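PDB 7KWD: alkaline phosphatase from Thermus thermophilus, which probably hydrolyses phosphate monoesters as a zinc- and magnesium-dependent homodimeric alkaline phosphatase. Local coordinates for residues Ile165-Leu170 against Asp192-Tyr197; Asp340-Gln345 against Pro424-Ser429; Gln31-Arg36 against Met464-Gly469; Leu113-Asp118 against Ser155-Asn160. All blocks are in the same frame, centred on the assembly; numbering follows the deposited sequence.

Contact 1 of 4, residues Ile165-Leu170 against Asp192-Tyr197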
# COMPACT_ATOMS: atom_id res chain seq x y z
N ILE A 165 -25.66 -21.65 -5.53
CA ILE A 165 -24.36 -21.77 -6.18
C ILE A 165 -23.82 -23.21 -6.06
O ILE A 165 -23.28 -23.76 -7.01
CB ILE A 165 -23.39 -20.73 -5.59
CG1 ILE A 165 -23.81 -19.31 -6.01
CG2 ILE A 165 -21.95 -20.96 -6.06
CD1 ILE A 165 -23.11 -18.20 -5.21
N ALA A 166 -24.02 -23.84 -4.91
CA ALA A 166 -23.60 -25.23 -4.74
C ALA A 166 -24.28 -26.14 -5.75
O ALA A 166 -23.67 -27.09 -6.26
CB ALA A 166 -23.88 -25.69 -3.30
N GLU A 167 -25.55 -25.86 -6.06
CA GLU A 167 -26.22 -26.61 -7.10
C GLU A 167 -25.59 -26.32 -8.45
O GLU A 167 -25.40 -27.23 -9.28
CB GLU A 167 -27.73 -26.26 -7.14
CG GLU A 167 -28.56 -26.56 -5.88
CD GLU A 167 -29.93 -25.86 -5.94
OE1 GLU A 167 -30.54 -25.88 -7.01
OE2 GLU A 167 -30.37 -25.26 -4.95
N GLN A 168 -25.29 -25.05 -8.71
CA GLN A 168 -24.63 -24.69 -9.96
C GLN A 168 -23.27 -25.37 -10.11
O GLN A 168 -22.87 -25.73 -11.21
CB GLN A 168 -24.49 -23.17 -10.03
CG GLN A 168 -25.83 -22.44 -10.19
CD GLN A 168 -25.64 -20.94 -10.18
OE1 GLN A 168 -25.65 -20.32 -9.12
NE2 GLN A 168 -25.46 -20.35 -11.36
N TYR A 169 -22.55 -25.56 -8.99
CA TYR A 169 -21.28 -26.27 -9.02
C TYR A 169 -21.45 -27.71 -9.48
O TYR A 169 -20.64 -28.23 -10.28
CB TYR A 169 -20.64 -26.25 -7.63
CG TYR A 169 -19.87 -25.01 -7.28
CD1 TYR A 169 -19.96 -23.84 -8.04
CD2 TYR A 169 -19.01 -25.02 -6.21
CE1 TYR A 169 -19.21 -22.73 -7.71
CE2 TYR A 169 -18.27 -23.92 -5.86
CZ TYR A 169 -18.37 -22.77 -6.61
OH TYR A 169 -17.60 -21.67 -6.24
N LEU A 170 -22.49 -28.39 -8.96
CA LEU A 170 -22.76 -29.75 -9.41
C LEU A 170 -23.00 -29.80 -10.91
O LEU A 170 -22.50 -30.68 -11.60
CB LEU A 170 -23.97 -30.30 -8.65
CG LEU A 170 -24.47 -31.71 -9.01
CD1 LEU A 170 -23.39 -32.78 -8.77
CD2 LEU A 170 -25.75 -32.04 -8.22
N ASP A 192 -33.52 -26.12 1.87
CA ASP A 192 -34.38 -27.03 1.15
C ASP A 192 -34.21 -28.48 1.59
O ASP A 192 -34.84 -29.35 1.00
CB ASP A 192 -34.15 -26.90 -0.37
CG ASP A 192 -32.76 -27.40 -0.83
OD1 ASP A 192 -31.96 -27.89 -0.00
OD2 ASP A 192 -32.47 -27.31 -2.03
N GLY A 193 -33.38 -28.75 2.59
CA GLY A 193 -33.16 -30.11 3.07
C GLY A 193 -32.57 -31.11 2.09
O GLY A 193 -32.48 -32.30 2.38
N LYS A 194 -32.13 -30.65 0.93
CA LYS A 194 -31.58 -31.55 -0.08
C LYS A 194 -30.20 -32.06 0.30
O LYS A 194 -29.36 -31.29 0.78
CB LYS A 194 -31.53 -30.79 -1.41
CG LYS A 194 -31.32 -31.61 -2.66
CD LYS A 194 -31.04 -30.66 -3.86
CE LYS A 194 -32.32 -30.00 -4.41
NZ LYS A 194 -32.27 -29.79 -5.90
N ASP A 195 -29.92 -33.36 0.05
CA ASP A 195 -28.58 -33.93 0.30
C ASP A 195 -27.73 -33.75 -0.96
O ASP A 195 -27.64 -34.63 -1.82
CB ASP A 195 -28.68 -35.40 0.72
CG ASP A 195 -27.32 -36.02 1.09
OD1 ASP A 195 -26.28 -35.41 0.78
OD2 ASP A 195 -27.30 -37.12 1.72
N LEU A 196 -27.08 -32.58 -1.07
CA LEU A 196 -26.26 -32.34 -2.26
C LEU A 196 -25.04 -33.24 -2.29
O LEU A 196 -24.53 -33.57 -3.37
CB LEU A 196 -25.79 -30.89 -2.30
CG LEU A 196 -26.36 -29.95 -3.33
CD1 LEU A 196 -25.32 -28.79 -3.43
CD2 LEU A 196 -26.62 -30.54 -4.66
N TYR A 197 -24.54 -33.66 -1.13
CA TYR A 197 -23.43 -34.61 -1.13
C TYR A 197 -23.79 -35.85 -1.91
O TYR A 197 -23.03 -36.31 -2.77
CB TYR A 197 -23.04 -34.98 0.30
CG TYR A 197 -22.30 -33.85 1.00
CD1 TYR A 197 -21.07 -33.41 0.55
CD2 TYR A 197 -22.85 -33.23 2.09
CE1 TYR A 197 -20.41 -32.39 1.17
CE2 TYR A 197 -22.19 -32.23 2.74
CZ TYR A 197 -20.97 -31.80 2.27
OH TYR A 197 -20.32 -30.79 2.92

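Contact 2 of 4, residues Asp340-Gln345 against Pro424-Ser429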
# COMPACT_ATOMS: atom_id res chain seq x y z
N ASP A 340 7.92 -8.73 16.52
CA ASP A 340 8.17 -9.70 17.59
C ASP A 340 6.89 -10.01 18.34
O ASP A 340 6.61 -11.16 18.66
CB ASP A 340 9.20 -9.16 18.56
CG ASP A 340 10.53 -8.89 17.92
OD1 ASP A 340 10.87 -9.56 16.92
OD2 ASP A 340 11.23 -7.99 18.43
N LEU A 341 6.08 -8.99 18.60
CA LEU A 341 4.88 -9.13 19.43
C LEU A 341 3.79 -9.97 18.77
O LEU A 341 2.79 -10.28 19.42
CB LEU A 341 4.35 -7.73 19.76
CG LEU A 341 4.64 -7.02 21.08
CD1 LEU A 341 5.60 -7.78 21.93
CD2 LEU A 341 5.10 -5.60 20.89
N LEU A 342 3.96 -10.35 17.50
CA LEU A 342 3.03 -11.27 16.88
C LEU A 342 3.34 -12.71 17.22
O LEU A 342 2.44 -13.56 17.15
CB LEU A 342 3.03 -11.10 15.35
CG LEU A 342 2.58 -9.75 14.84
CD1 LEU A 342 2.27 -9.78 13.33
CD2 LEU A 342 1.34 -9.25 15.56
N GLU A 343 4.59 -13.02 17.56
CA GLU A 343 4.95 -14.42 17.76
C GLU A 343 4.19 -15.06 18.93
O GLU A 343 3.91 -16.27 18.85
CB GLU A 343 6.47 -14.57 17.97
CG GLU A 343 6.93 -16.05 18.02
CD GLU A 343 8.48 -16.21 17.98
OE1 GLU A 343 8.97 -17.31 17.64
OE2 GLU A 343 9.20 -15.25 18.30
N PRO A 344 3.85 -14.34 20.00
CA PRO A 344 3.07 -14.96 21.09
C PRO A 344 1.63 -15.27 20.74
O PRO A 344 1.00 -16.03 21.49
CB PRO A 344 3.12 -13.91 22.22
CG PRO A 344 4.43 -13.15 21.95
CD PRO A 344 4.44 -13.05 20.43
N GLN A 345 1.08 -14.69 19.66
CA GLN A 345 -0.34 -14.90 19.36
C GLN A 345 -0.62 -16.36 19.05
O GLN A 345 0.20 -17.06 18.45
CB GLN A 345 -0.78 -14.00 18.21
CG GLN A 345 -0.69 -12.55 18.60
CD GLN A 345 -1.48 -11.67 17.69
OE1 GLN A 345 -2.18 -12.15 16.82
NE2 GLN A 345 -1.39 -10.37 17.89
N PRO A 424 1.41 -4.70 19.64
CA PRO A 424 1.88 -4.46 18.27
C PRO A 424 1.54 -3.06 17.78
O PRO A 424 0.39 -2.63 17.83
CB PRO A 424 1.15 -5.53 17.45
CG PRO A 424 0.91 -6.66 18.42
CD PRO A 424 0.62 -5.95 19.75
N ASN A 425 2.58 -2.34 17.30
CA ASN A 425 2.42 -1.09 16.58
C ASN A 425 1.99 -1.32 15.12
O ASN A 425 2.63 -0.86 14.17
CB ASN A 425 3.72 -0.28 16.64
CG ASN A 425 4.93 -1.09 16.24
OD1 ASN A 425 5.20 -2.15 16.80
ND2 ASN A 425 5.67 -0.58 15.26
N ILE A 426 0.85 -1.99 14.98
CA ILE A 426 0.16 -2.19 13.70
C ILE A 426 -1.23 -1.57 13.82
O ILE A 426 -2.02 -1.95 14.69
CB ILE A 426 0.05 -3.68 13.33
CG1 ILE A 426 1.42 -4.35 13.45
CG2 ILE A 426 -0.47 -3.86 11.90
CD1 ILE A 426 1.40 -5.85 13.54
N GLY A 427 -1.51 -0.56 12.99
CA GLY A 427 -2.80 0.07 12.96
C GLY A 427 -3.50 -0.20 11.64
O GLY A 427 -2.94 -0.82 10.74
N TRP A 428 -4.73 0.33 11.52
CA TRP A 428 -5.65 -0.05 10.46
C TRP A 428 -6.39 1.18 9.96
O TRP A 428 -6.89 1.98 10.76
CB TRP A 428 -6.68 -1.08 10.95
CG TRP A 428 -6.02 -2.26 11.46
CD1 TRP A 428 -5.51 -2.43 12.70
CD2 TRP A 428 -5.72 -3.46 10.74
NE1 TRP A 428 -4.93 -3.66 12.82
CE2 TRP A 428 -5.03 -4.32 11.63
CE3 TRP A 428 -5.98 -3.90 9.44
CZ2 TRP A 428 -4.60 -5.59 11.26
CZ3 TRP A 428 -5.52 -5.16 9.06
CH2 TRP A 428 -4.84 -5.99 9.97
N SER A 429 -6.41 1.36 8.63
CA SER A 429 -7.14 2.47 8.04
C SER A 429 -8.65 2.31 8.27
O SER A 429 -9.38 3.29 8.37
CB SER A 429 -6.89 2.59 6.54
OG SER A 429 -5.55 2.40 6.16

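Contact 3 of 4, residues Gln31-Arg36 against Met464-Gly469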
# COMPACT_ATOMS: atom_id res chain seq x y z
N GLN A 31 -1.74 -2.90 -21.83
CA GLN A 31 -2.20 -4.28 -22.01
C GLN A 31 -1.03 -5.14 -22.47
O GLN A 31 -1.02 -5.68 -23.58
CB GLN A 31 -3.36 -4.33 -23.01
CG GLN A 31 -4.58 -3.61 -22.46
CD GLN A 31 -5.84 -3.76 -23.29
OE1 GLN A 31 -5.94 -4.60 -24.18
NE2 GLN A 31 -6.82 -2.93 -22.97
N PRO A 32 -0.04 -5.30 -21.62
CA PRO A 32 1.16 -6.02 -22.04
C PRO A 32 0.87 -7.48 -22.30
O PRO A 32 0.07 -8.12 -21.62
CB PRO A 32 2.12 -5.85 -20.84
CG PRO A 32 1.20 -5.63 -19.69
CD PRO A 32 0.08 -4.79 -20.24
N SER A 33 1.58 -8.01 -23.29
CA SER A 33 1.44 -9.38 -23.75
C SER A 33 2.40 -10.28 -23.00
O SER A 33 3.50 -9.86 -22.61
CB SER A 33 1.76 -9.47 -25.25
OG SER A 33 0.70 -8.90 -26.02
N LEU A 34 1.97 -11.54 -22.82
CA LEU A 34 2.88 -12.57 -22.33
C LEU A 34 3.93 -12.92 -23.37
O LEU A 34 5.10 -13.13 -23.03
CB LEU A 34 2.09 -13.82 -21.98
CG LEU A 34 1.18 -13.80 -20.75
CD1 LEU A 34 0.41 -15.14 -20.70
CD2 LEU A 34 2.00 -13.56 -19.46
N GLY A 35 3.53 -13.03 -24.63
CA GLY A 35 4.43 -13.54 -25.65
C GLY A 35 4.76 -15.01 -25.55
O GLY A 35 5.71 -15.44 -26.18
N ARG A 36 4.01 -15.77 -24.75
CA ARG A 36 4.22 -17.20 -24.56
C ARG A 36 2.85 -17.87 -24.52
O ARG A 36 1.85 -17.24 -24.20
CB ARG A 36 4.95 -17.56 -23.26
CG ARG A 36 6.34 -17.02 -23.13
CD ARG A 36 7.33 -17.71 -24.08
NE ARG A 36 8.63 -17.04 -24.04
CZ ARG A 36 9.70 -17.39 -24.76
NH1 ARG A 36 9.63 -18.42 -25.59
NH2 ARG A 36 10.84 -16.71 -24.64
N MET A 464 -4.87 -14.42 -19.03
CA MET A 464 -5.31 -15.81 -19.00
C MET A 464 -5.68 -16.29 -20.39
O MET A 464 -5.36 -17.43 -20.78
CB MET A 464 -6.49 -15.98 -18.05
CG MET A 464 -6.14 -15.67 -16.63
SD MET A 464 -7.31 -16.32 -15.44
CE MET A 464 -8.77 -15.34 -15.74
N GLY A 465 -6.37 -15.44 -21.15
CA GLY A 465 -6.81 -15.85 -22.48
C GLY A 465 -5.64 -16.03 -23.43
O GLY A 465 -5.63 -16.96 -24.23
N GLU A 466 -4.67 -15.12 -23.38
CA GLU A 466 -3.48 -15.27 -24.19
C GLU A 466 -2.76 -16.55 -23.84
O GLU A 466 -2.42 -17.34 -24.73
CB GLU A 466 -2.52 -14.09 -24.00
CG GLU A 466 -1.16 -14.36 -24.65
CD GLU A 466 -0.20 -13.17 -24.62
OE1 GLU A 466 -0.42 -12.21 -23.81
OE2 GLU A 466 0.80 -13.21 -25.37
N ALA A 467 -2.52 -16.78 -22.54
CA ALA A 467 -1.74 -17.94 -22.14
C ALA A 467 -2.29 -19.22 -22.74
O ALA A 467 -1.52 -20.10 -23.14
CB ALA A 467 -1.71 -18.08 -20.60
N LEU A 468 -3.62 -19.37 -22.80
CA LEU A 468 -4.22 -20.64 -23.19
C LEU A 468 -4.84 -20.63 -24.58
O LEU A 468 -5.35 -21.65 -25.02
CB LEU A 468 -5.30 -21.07 -22.18
CG LEU A 468 -4.85 -21.20 -20.73
CD1 LEU A 468 -6.03 -21.67 -19.87
CD2 LEU A 468 -3.71 -22.14 -20.65
N GLY A 469 -4.81 -19.51 -25.28
CA GLY A 469 -5.47 -19.44 -26.57
C GLY A 469 -6.97 -19.42 -26.44
O GLY A 469 -7.67 -20.01 -27.27
O HOH W 1 0.43 -11.84 -27.81
O HOH W 2 1.16 -15.65 -26.46

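Contact 4 of 4, residues Leu113-Asp118 against Ser155-Asn160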
# COMPACT_ATOMS: atom_id res chain seq x y z
N LEU A 113 -22.15 -12.27 -9.62
CA LEU A 113 -21.12 -13.17 -10.12
C LEU A 113 -21.28 -13.32 -11.63
O LEU A 113 -22.33 -13.78 -12.09
CB LEU A 113 -21.24 -14.55 -9.46
CG LEU A 113 -20.99 -14.58 -7.96
CD1 LEU A 113 -21.28 -15.97 -7.38
CD2 LEU A 113 -19.55 -14.16 -7.65
N ALA A 114 -20.24 -12.96 -12.38
CA ALA A 114 -20.25 -13.09 -13.84
C ALA A 114 -21.57 -12.61 -14.43
O ALA A 114 -22.25 -13.31 -15.19
CB ALA A 114 -20.00 -14.53 -14.27
N ILE A 115 -21.91 -11.36 -14.10
CA ILE A 115 -23.18 -10.78 -14.53
C ILE A 115 -23.10 -9.28 -14.35
O ILE A 115 -22.39 -8.78 -13.46
CB ILE A 115 -24.33 -11.41 -13.71
CG1 ILE A 115 -25.69 -11.23 -14.39
CG2 ILE A 115 -24.33 -10.80 -12.28
CD1 ILE A 115 -26.84 -11.95 -13.65
N HIS A 116 -23.85 -8.55 -15.16
CA HIS A 116 -23.94 -7.11 -15.04
C HIS A 116 -25.13 -6.72 -14.18
O HIS A 116 -26.02 -7.52 -13.94
CB HIS A 116 -24.05 -6.46 -16.42
CG HIS A 116 -22.73 -6.24 -17.08
ND1 HIS A 116 -21.65 -5.72 -16.40
CD2 HIS A 116 -22.31 -6.49 -18.34
CE1 HIS A 116 -20.61 -5.67 -17.21
NE2 HIS A 116 -20.99 -6.12 -18.39
N ALA A 117 -25.16 -5.46 -13.75
CA ALA A 117 -26.23 -5.03 -12.84
C ALA A 117 -27.62 -5.17 -13.46
O ALA A 117 -28.62 -5.11 -12.74
CB ALA A 117 -26.02 -3.57 -12.43
N ASP A 118 -27.71 -5.31 -14.78
CA ASP A 118 -28.99 -5.44 -15.44
C ASP A 118 -29.34 -6.90 -15.68
O ASP A 118 -30.33 -7.18 -16.36
CB ASP A 118 -28.99 -4.68 -16.78
CG ASP A 118 -28.03 -5.28 -17.79
OD1 ASP A 118 -27.33 -6.27 -17.44
OD2 ASP A 118 -27.95 -4.77 -18.93
N SER A 155 -22.51 -18.00 -13.22
CA SER A 155 -23.15 -16.69 -13.20
C SER A 155 -24.34 -16.70 -12.25
O SER A 155 -25.15 -17.63 -12.25
CB SER A 155 -23.67 -16.28 -14.59
OG SER A 155 -24.29 -15.01 -14.46
N ASN A 156 -24.45 -15.65 -11.46
CA ASN A 156 -25.56 -15.55 -10.51
C ASN A 156 -25.71 -14.12 -10.03
O ASN A 156 -24.70 -13.47 -9.69
CB ASN A 156 -25.31 -16.49 -9.32
CG ASN A 156 -26.53 -16.62 -8.43
OD1 ASN A 156 -27.09 -15.62 -7.98
ND2 ASN A 156 -26.95 -17.86 -8.17
N PRO A 157 -26.94 -13.58 -9.98
CA PRO A 157 -27.10 -12.17 -9.62
C PRO A 157 -26.81 -11.86 -8.17
O PRO A 157 -26.63 -10.68 -7.86
CB PRO A 157 -28.58 -11.88 -9.95
CG PRO A 157 -29.23 -13.21 -10.00
CD PRO A 157 -28.20 -14.18 -10.47
N ASP A 158 -26.71 -12.87 -7.31
CA ASP A 158 -26.53 -12.70 -5.86
C ASP A 158 -25.38 -13.60 -5.40
O ASP A 158 -25.55 -14.83 -5.31
CB ASP A 158 -27.83 -13.05 -5.12
CG ASP A 158 -27.76 -12.80 -3.60
OD1 ASP A 158 -26.78 -12.19 -3.11
OD2 ASP A 158 -28.70 -13.24 -2.90
N ARG A 159 -24.23 -12.98 -5.09
CA ARG A 159 -23.08 -13.74 -4.63
C ARG A 159 -23.42 -14.54 -3.38
O ARG A 159 -22.84 -15.59 -3.13
CB ARG A 159 -21.88 -12.82 -4.35
CG ARG A 159 -22.11 -11.69 -3.35
CD ARG A 159 -20.83 -10.97 -2.94
NE ARG A 159 -19.88 -11.82 -2.21
CZ ARG A 159 -18.68 -11.39 -1.78
NH1 ARG A 159 -17.88 -12.20 -1.08
NH2 ARG A 159 -18.30 -10.15 -2.04
N ASN A 160 -24.39 -14.06 -2.59
CA ASN A 160 -24.69 -14.68 -1.30
C ASN A 160 -25.62 -15.88 -1.41
O ASN A 160 -25.82 -16.58 -0.40
CB ASN A 160 -25.25 -13.60 -0.38
CG ASN A 160 -24.20 -12.59 0.03
OD1 ASN A 160 -23.06 -12.94 0.33
ND2 ASN A 160 -24.58 -11.32 0.02

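Contact 1 of 4, residues Ile165-Leu170 against Asp192-Tyr197
Leu196 puts its CD1 methyl against Ala166 CB at 3.4 Å, closer than carbon atoms usually pack, and this pair is the tight part of the contact. The same methyl also comes within 3.9 Å of the backbone N of Glu167. Its other branch, CD2, meets Leu170 CD2 at 4.0 Å as the two leucine side chains slide past each other in opposite directions. The Leu196 chi1 of -109° lies far from any staggered value, consistent with some strain, though an imperfectly modelled side chain would look the same. No hydrogen bond crosses between the segments.

On the open side the fit is much looser and the groups are charged. Glu167, extended beyond CG, meets Asp192 tip to tip, OE2 lying 4.1 Å from OD2 with the carboxylate planes 27° apart. Two like charges so near would probably repel, but Arg190 NH2 forms a salt bridge with both of those oxygens. Lys194 NZ stays 4.4 Å from Glu167 OE1, beyond a salt bridge. Asp192 also shapes its own loop: OD1 accepts the backbone N-H of Lys194 at 2.9 Å, met from above the carboxylate plane, which makes an Asx turn. Asp195 follows as the N-cap of helix 196-202, its OD1 accepting from Ala198 N.

The contact thus sets helix 162-172 against the start of helix 196-202, where Leu170 continues onto Ala199 and Phe200. Ile165 and Tyr169 rest on helix 147-153, and Tyr197 packs on strand 222-225.

Contact 2 of 4, residues Asp340-Gln345 against Pro424-Ser429
Leu341 and Pro424 make the first meeting, with Leu341 CB 3.8 Å from the CG of the proline ring and its CD2 4.0 Å from Pro424 N. The leucine therefore touches the ring at CG and CD through CB, and at N through CD2. Its chi2 of 6° is almost eclipsed, so the exact placing of its two methyls deserves caution. The backbone here is a type I turn from Asp340 to Glu343, closed by Glu343 N to Asp340 O.

Leu342 comes next and reaches further. Chi1 of -63° sets its CG anti to the carbonyl carbon, and from there Leu342 CD2 lies 3.9 Å from Pro424 CG, while CD1 and CD2 are each 4.0 Å from Ile426 CD1. That methyl thus faces the fork of the leucine, the two side chains meeting tip to tip, whereas Leu342 and Pro424 cross at a slant. Ile426 lies in the strand that pairs antiparallel with strand 310-325 in the alkaline phosphatase fold; the neighbouring Asn425 is the centre of an inverse gamma turn. Helix 51-65 covers the same apolar patch, Ile56 touching both Leu342 and Ile426, and further along the chain Ser429 reaches Val322 of the second subunit.

Glu343 turns elsewhere, to a salt bridge with Arg64. A second type I turn, from Leu342 to Gln345, overlaps the first and is closed by Gln345 N to Leu342 O at 3.1 Å. It brings the buried amide of Gln345 to the proline, NE2 lying 4.4 Å from Pro424 CG, while OE1 accepts a hydrogen bond from Lys373 NZ.

Contact 3 of 4, residues Gln31-Arg36 against Met464-Gly469
Glu466 presents one carboxylate face to two successive backbone N-H groups, those of Leu34 and Gly35, tying the N-terminal loop to the last turn of helix 459-468, which is closed after Leu468 by a Schellman motif at Gly469. The side chain leaves the helix with CG anti to the backbone N (chi1 170°) and stays extended beyond CG. Each oxygen then takes one N-H: Leu34 N donates to Glu466 OE1 at 2.7 Å (163° at the hydrogen), and Gly35 N to OE2 at 2.8 Å (151°). Both donors stand above the carboxylate plane, so the loop backbone lies over a face of the group.

Leu34 crosses Glu466 at a slant. Leu34 CB is 3.5 Å from Glu466 OE1, while Leu34 CD1 meets Ala467 CB at 3.6 Å. The polar grip and the apolar contact therefore sit side by side on one helical turn. Leu463 of the same helix and Leu311 of strand 310-325 also pack on Leu34, and the backbone of Ala467 is bonded to that of Tyr38.

An alanine in place of Glu466 would probably leave the N-H groups of Leu34 and Gly35 without their acceptor and set this loop freer to move. Two waters also reach the carboxylate: one, on the face away from the two N-H groups, donates to Glu466 OE2 at 2.8 Å and has a weak, long link to Ser33 OG. A second water bridges the segments, donating to Glu466 OE2 at 2.7 Å and to Arg36 O at 2.8 Å.

Contact 4 of 4, residues Leu113-Asp118 against Ser155-Asn160
Ser155 turns its hydroxyl to the Ala114 carbonyl, OG donating to Ala114 O at 2.8 Å from 54° above the carbonyl plane. Chi1 of 179°, OG anti to the backbone N, is what points the hydroxyl there. The same residue brings its CA within 3.2 Å of Leu113 O, a CA-H...O contact.

Asn156 carries the backbone link. Its N donates to Leu113 O at 2.9 Å and its O accepts from Leu113 N at 2.8 Å, a single antiparallel bridge of the hydrogen-bonded kind. Ile115 lies beside it, CG2 3.7 Å from Asn156 O. The side-chain OD1 of Asn156 accepts from Asp158 N in the amide plane, on a lone pair, and so forms an Asx turn.

Pro157 meets the other branch of Ile115, CD1 lying 4.1 Å from the proline CB. An alanine in place of Ile115 would keep CB near Ser155 OG, but losing both branches is likely to open a gap against Pro157 and the Asn156 carbonyl. Asp158 repeats the turn, its OD1 accepting from Asn160 N.

Arg159 crosses Leu113 at about a right angle, CB 4.1 Å from Leu113 CG. The arginine's own CG sits between the backbone N and carbonyl carbon (chi1 56°), and the chain bends again at chi3; its guanidinium forms a salt bridge with Glu94 and hydrogen-bonds, through NH2, a tartaric acid probably from the crystallisation liquor. That end lies near Ser95, the predicted phosphoserine nucleophile, and His146, a position consistent with the phosphate-binding arginine of the alkaline phosphatase active site.

How the contacts relate
Contact 4 and contact 1 are neighbours, centres 18 Å apart, and follow one another along the chain. They meet through helix 162-172: Gln168 probably bonds Ser155 O and Asn156 ND2, while Ile165 CD1 packs on Leu113 CD1. Packing around the Arg159 loop beside the active site thus continues outward to the helix 196-202 region. Contact 2 comes later, on the opposite side of the chain's centre, 41 Å from contact 1 and 37 Å from contact 4 between centres, toward the second subunit. Contact 3 joins residues near both ends of the modelled chain, enclosing the other three in sequence; strand 310-325 borders both it and contact 2, although their centres are 40 Å apart.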